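Local coordinates for protein MmcR (Streptomyces lavendulae, PDB 3GWZ) that transfers the methyl group of S-adenosyl-L-methionine to the 6-hydroxyl of demethylmitomycins, forming the quinone methoxy group of mitomycins A and B, at residues Gly268-Leu273 with Ala296-Ser301; Glu144-Ser149 with Leu324-Val329. All coordinates share one frame; numbering follows the deposited sequence.

Contact 1: Gly268-Leu273 with Ala296-Ser301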
loop_
_atom_site.group_PDB
_atom_site.type_symbol
_atom_site.label_atom_id
_atom_site.label_comp_id
_atom_site.label_asym_id
_atom_site.label_seq_id
_atom_site.Cartn_x
_atom_site.Cartn_y
_atom_site.Cartn_z
ATOM N N GLY A 268 -15.181 1.498 -41.006
ATOM C CA GLY A 268 -16.357 2.340 -40.884
ATOM C C GLY A 268 -16.707 2.954 -39.538
ATOM O O GLY A 268 -17.879 3.212 -39.278
ATOM N N ALA A 269 -15.720 3.206 -38.683
ATOM C CA ALA A 269 -15.999 3.924 -37.436
ATOM C C ALA A 269 -15.984 5.433 -37.663
ATOM O O ALA A 269 -15.388 5.912 -38.623
ATOM C CB ALA A 269 -14.987 3.538 -36.348
ATOM N N ASP A 270 -16.622 6.178 -36.767
ATOM C CA ASP A 270 -16.628 7.638 -36.831
ATOM C C ASP A 270 -15.281 8.261 -36.452
ATOM O O ASP A 270 -14.838 9.242 -37.055
ATOM C CB ASP A 270 -17.716 8.202 -35.911
ATOM C CG ASP A 270 -19.121 7.861 -36.389
ATOM O OD1 ASP A 270 -19.316 7.743 -37.618
ATOM O OD2 ASP A 270 -20.024 7.717 -35.537
ATOM N N VAL A 271 -14.633 7.714 -35.434
ATOM C CA VAL A 271 -13.352 8.274 -35.021
ATOM C C VAL A 271 -12.353 7.161 -34.729
ATOM O O VAL A 271 -12.674 6.171 -34.056
ATOM C CB VAL A 271 -13.508 9.240 -33.816
ATOM C CG1 VAL A 271 -14.129 8.515 -32.623
ATOM C CG2 VAL A 271 -12.162 9.867 -33.435
ATOM N N TYR A 272 -11.150 7.308 -35.278
ATOM C CA TYR A 272 -10.060 6.393 -34.980
ATOM C C TYR A 272 -9.042 7.115 -34.113
ATOM O O TYR A 272 -8.774 8.301 -34.316
ATOM C CB TYR A 272 -9.407 5.901 -36.274
ATOM C CG TYR A 272 -10.333 5.012 -37.073
ATOM C CD1 TYR A 272 -10.272 3.633 -36.948
ATOM C CD2 TYR A 272 -11.296 5.557 -37.919
ATOM C CE1 TYR A 272 -11.135 2.812 -37.648
ATOM C CE2 TYR A 272 -12.161 4.743 -38.636
ATOM C CZ TYR A 272 -12.081 3.378 -38.496
ATOM O OH TYR A 272 -12.938 2.559 -39.205
ATOM N N LEU A 273 -8.488 6.407 -33.136
ATOM C CA LEU A 273 -7.496 7.006 -32.256
ATOM C C LEU A 273 -6.238 6.157 -32.305
ATOM O O LEU A 273 -6.316 4.933 -32.360
ATOM C CB LEU A 273 -8.016 7.095 -30.822
ATOM C CG LEU A 273 -9.217 8.015 -30.558
ATOM C CD1 LEU A 273 -10.497 7.329 -30.971
ATOM C CD2 LEU A 273 -9.281 8.386 -29.091
ATOM N N ALA A 296 -10.132 2.205 -44.095
ATOM C CA ALA A 296 -11.231 1.871 -43.196
ATOM C C ALA A 296 -12.120 3.078 -42.913
ATOM O O ALA A 296 -13.222 2.937 -42.382
ATOM C CB ALA A 296 -10.688 1.308 -41.879
HETATM N N MSE A 297 -11.636 4.265 -43.252
HETATM C CA MSE A 297 -12.337 5.488 -42.884
HETATM C C MSE A 297 -13.480 5.834 -43.838
HETATM O O MSE A 297 -13.378 5.639 -45.050
HETATM C CB MSE A 297 -11.361 6.661 -42.790
HETATM C CG MSE A 297 -10.422 6.563 -41.589
HETATM SE SE MSE A 297 -9.024 7.907 -41.598
HETATM C CE MSE A 297 -10.138 9.467 -41.287
ATOM N N LYS A 298 -14.570 6.344 -43.273
ATOM C CA LYS A 298 -15.637 6.929 -44.072
ATOM C C LYS A 298 -15.256 8.364 -44.400
ATOM O O LYS A 298 -14.452 8.975 -43.694
ATOM C CB LYS A 298 -16.960 6.911 -43.300
ATOM C CG LYS A 298 -17.425 5.525 -42.909
ATOM C CD LYS A 298 -18.732 5.580 -42.135
ATOM C CE LYS A 298 -18.617 6.465 -40.908
ATOM N NZ LYS A 298 -19.768 6.276 -39.983
ATOM N N PRO A 299 -15.834 8.916 -45.472
ATOM C CA PRO A 299 -15.512 10.295 -45.848
ATOM C C PRO A 299 -15.627 11.257 -44.666
ATOM O O PRO A 299 -14.875 12.226 -44.581
ATOM C CB PRO A 299 -16.572 10.620 -46.904
ATOM C CG PRO A 299 -16.869 9.294 -47.532
ATOM C CD PRO A 299 -16.761 8.277 -46.425
ATOM N N ASP A 300 -16.561 10.980 -43.764
ATOM C CA ASP A 300 -16.815 11.852 -42.622
ATOM C C ASP A 300 -16.014 11.434 -41.378
ATOM O O ASP A 300 -16.047 12.109 -40.352
ATOM C CB ASP A 300 -18.315 11.890 -42.303
ATOM C CG ASP A 300 -18.984 10.516 -42.415
ATOM O OD1 ASP A 300 -18.853 9.859 -43.476
ATOM O OD2 ASP A 300 -19.664 10.098 -41.450
ATOM N N SER A 301 -15.294 10.323 -41.475
ATOM C CA SER A 301 -14.515 9.829 -40.344
ATOM C C SER A 301 -13.378 10.775 -39.986
ATOM O O SER A 301 -12.913 11.550 -40.823
ATOM C CB SER A 301 -13.945 8.441 -40.644
ATOM O OG SER A 301 -14.968 7.468 -40.637
#
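Ser301 and Ala269 make a short hydrogen bond: the hydroxyl OG of Ser301 donates to the carbonyl O of Ala269 at 2.6 Å, lying in the carbonyl plane with a C=O...O angle of 158°. The same OG accepts the backbone N-H of Lys298 inside the type I turn 298-301, whose backbone is closed by Ser301 N to Lys298 O, so two bonds fix the hydroxyl's rotation. Backbone meets backbone through Gly268 N, which donates to Ala296 O at 2.8 Å and 163°, at the point where helix 283-296 gives way to loop.

The charged pair lies at the outer side. Lys298 runs past Gly268 and bends at chi3 (-56°), which brings NZ to Asp270 OD1 at 2.8 Å, nearly along the C-O axis of that oxygen. The other carboxylate oxygen, OD2, accepts from Ala204 N, so the carboxylate is held by both oxygens.

Apolar contact gathers round Tyr272. Met297, a selenomethionine, sets CG 3.9 Å from Tyr272 CE2, while Ala296 CB lies 4.2 Å from Tyr272 CZ. Ser301 OG is a polar neighbour at the ring edge. The tyrosine hydroxyl is held by the segment's own backbone and the residues just before it: it accepts Ala269 N-H at 2.9 Å and is hydrogen-bonded to Pro266 O.

Both segments lead into neighbouring parallel strands, 271-275 and 302-308, of the Rossmann-like methyltransferase sheet, joined through helix 283-296 in a beta-alpha-beta crossover. Strand 205-209 flanks 271-275 on its other side, and Leu303 packs against Tyr272 and Met297.

Contact 2: Glu144-Ser149 with Leu324-Val329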
loop_
_atom_site.group_PDB
_atom_site.type_symbol
_atom_site.label_atom_id
_atom_site.label_comp_id
_atom_site.label_asym_id
_atom_site.label_seq_id
_atom_site.Cartn_x
_atom_site.Cartn_y
_atom_site.Cartn_z
ATOM N N GLU A 144 23.431 -0.461 -23.314
ATOM C CA GLU A 144 24.806 -0.933 -23.483
ATOM C C GLU A 144 25.217 -0.799 -24.946
ATOM O O GLU A 144 26.349 -0.429 -25.251
ATOM C CB GLU A 144 24.901 -2.393 -23.045
ATOM C CG GLU A 144 26.306 -3.003 -23.128
ATOM C CD GLU A 144 26.264 -4.508 -23.032
ATOM O OE1 GLU A 144 25.943 -5.031 -21.942
ATOM O OE2 GLU A 144 26.526 -5.169 -24.057
ATOM N N GLN A 145 24.274 -1.081 -25.846
ATOM C CA GLN A 145 24.546 -1.135 -27.275
ATOM C C GLN A 145 24.026 0.103 -28.018
ATOM O O GLN A 145 23.690 0.030 -29.202
ATOM C CB GLN A 145 23.953 -2.422 -27.866
ATOM C CG GLN A 145 24.618 -3.683 -27.320
ATOM C CD GLN A 145 26.037 -3.818 -27.821
ATOM O OE1 GLN A 145 26.305 -3.537 -28.985
ATOM N NE2 GLN A 145 26.951 -4.254 -26.952
ATOM N N LEU A 146 23.964 1.234 -27.321
ATOM C CA LEU A 146 23.564 2.498 -27.946
ATOM C C LEU A 146 24.385 2.809 -29.193
ATOM O O LEU A 146 23.860 3.317 -30.178
ATOM C CB LEU A 146 23.664 3.668 -26.956
ATOM C CG LEU A 146 23.280 5.057 -27.491
ATOM C CD1 LEU A 146 21.833 5.061 -28.049
ATOM C CD2 LEU A 146 23.408 6.102 -26.398
ATOM N N THR A 147 25.683 2.523 -29.152
ATOM C CA THR A 147 26.510 2.766 -30.337
ATOM C C THR A 147 25.920 2.100 -31.590
ATOM O O THR A 147 25.880 2.714 -32.663
ATOM C CB THR A 147 27.955 2.327 -30.110
ATOM O OG1 THR A 147 28.520 3.160 -29.097
ATOM C CG2 THR A 147 28.776 2.482 -31.392
ATOM N N HIS A 148 25.422 0.873 -31.440
ATOM C CA HIS A 148 24.812 0.165 -32.566
ATOM C C HIS A 148 23.675 0.990 -33.173
ATOM O O HIS A 148 23.601 1.148 -34.392
ATOM C CB HIS A 148 24.323 -1.250 -32.185
ATOM C CG HIS A 148 23.608 -1.956 -33.303
ATOM N ND1 HIS A 148 24.250 -2.778 -34.211
ATOM C CD2 HIS A 148 22.309 -1.924 -33.685
ATOM C CE1 HIS A 148 23.373 -3.242 -35.085
ATOM N NE2 HIS A 148 22.189 -2.733 -34.794
ATOM N N SER A 149 22.802 1.528 -32.325
ATOM C CA SER A 149 21.682 2.340 -32.811
ATOM C C SER A 149 22.179 3.608 -33.487
ATOM O O SER A 149 21.629 4.023 -34.501
ATOM C CB SER A 149 20.716 2.705 -31.678
ATOM O OG SER A 149 20.012 1.565 -31.232
ATOM N N LEU A 324 15.209 6.917 -26.235
ATOM C CA LEU A 324 14.677 5.641 -25.746
ATOM C C LEU A 324 13.922 4.879 -26.864
ATOM O O LEU A 324 14.064 3.657 -27.008
ATOM C CB LEU A 324 13.754 5.852 -24.529
ATOM C CG LEU A 324 13.125 4.582 -23.915
ATOM C CD1 LEU A 324 14.176 3.670 -23.281
ATOM C CD2 LEU A 324 12.024 4.896 -22.888
ATOM N N LEU A 325 13.123 5.596 -27.652
ATOM C CA LEU A 325 12.411 4.952 -28.755
ATOM C C LEU A 325 13.398 4.311 -29.723
ATOM O O LEU A 325 13.183 3.194 -30.216
ATOM C CB LEU A 325 11.550 5.970 -29.509
ATOM C CG LEU A 325 10.336 6.527 -28.762
ATOM C CD1 LEU A 325 9.751 7.714 -29.529
ATOM C CD2 LEU A 325 9.295 5.442 -28.575
ATOM N N LEU A 326 14.480 5.028 -29.999
ATOM C CA LEU A 326 15.513 4.528 -30.905
ATOM C C LEU A 326 16.061 3.204 -30.392
ATOM O O LEU A 326 16.111 2.200 -31.101
ATOM C CB LEU A 326 16.640 5.553 -31.022
ATOM C CG LEU A 326 17.957 5.054 -31.625
ATOM C CD1 LEU A 326 17.776 4.775 -33.099
ATOM C CD2 LEU A 326 19.067 6.081 -31.398
ATOM N N VAL A 327 16.461 3.211 -29.130
ATOM C CA VAL A 327 17.072 2.049 -28.514
ATOM C C VAL A 327 16.139 0.832 -28.447
ATOM O O VAL A 327 16.536 -0.282 -28.795
ATOM C CB VAL A 327 17.598 2.443 -27.112
ATOM C CG1 VAL A 327 17.841 1.230 -26.247
ATOM C CG2 VAL A 327 18.853 3.275 -27.278
ATOM N N LEU A 328 14.895 1.041 -28.029
ATOM C CA LEU A 328 13.999 -0.082 -27.783
ATOM C C LEU A 328 13.407 -0.672 -29.065
ATOM O O LEU A 328 13.395 -1.885 -29.245
ATOM C CB LEU A 328 12.856 0.318 -26.845
ATOM C CG LEU A 328 13.244 0.696 -25.412
ATOM C CD1 LEU A 328 11.991 1.011 -24.611
ATOM C CD2 LEU A 328 14.024 -0.434 -24.761
ATOM N N VAL A 329 12.892 0.188 -29.931
ATOM C CA VAL A 329 12.143 -0.275 -31.101
ATOM C C VAL A 329 12.539 0.415 -32.402
ATOM O O VAL A 329 11.876 0.245 -33.431
ATOM C CB VAL A 329 10.604 -0.114 -30.888
ATOM C CG1 VAL A 329 10.119 -1.003 -29.745
ATOM C CG2 VAL A 329 10.237 1.349 -30.641
#
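Leu326 meets Ser149 through its branch point, CG standing 3.6 Å from Ser149 CB, with CD2 and CD1 at 3.8 and 3.9 Å from that same carbon. The serine methylene thus rests against the fork of the leucine. Beside it, Leu146 CD1 touches Val327 CG2 at 3.6 Å, the two side chains crossing at about a right angle. Leu146 reaches this methyl because its CG is anti to the backbone N (chi1 180°); Leu146 CD1 is a looser 4.5 Å from Leu326 CD2.

The next shell holds two of the four residues. Ser149 OG is hydrogen-bonded to Glu154 O, beyond the end of helix 146-152. Val327 also packs on Ala142 and Trp143 of helix 137-144, and its backbone is hydrogen-bonded to Phe157. The second subunit also covers the contact: its Val57 packs on Leu146 and its Thr87 on Leu326, while its Arg141 forms a salt bridge with Glu144.

All four touching residues are buried, and the segments meet by van der Waals packing of aliphatic carbons: methyls, a methine and the serine methylene. Dispersion and burial of apolar surface, 178 Å² over both sides, are what this contact offers, so it has little directional preference of its own; the directional polar bonds lie around it, including those to the second subunit.

In the fold
Both contacts are largely buried, yet they differ in place and chemistry. The centre of contact 1 lies about 26 Å from the chain centre, at the starts of two adjacent sheet strands, and the contact relies on hydrogen bonds and a salt bridge within one subunit. Contact 2, its centre about 16 Å from that of the chain, joins helices 146-152 and 316-329 by apolar packing and borders the partner subunit, which contact 1 does not touch. They share no helix or strand, and their nearest atoms are about 16 Å apart, although contact 1 is nested in the chain between the segments of contact 2. The side chain of Leu326 is about 10 Å from that of His279, the inferred proton acceptor; the side chain of Tyr272 is about 12 Å from bound S-adenosyl-L-homocysteine.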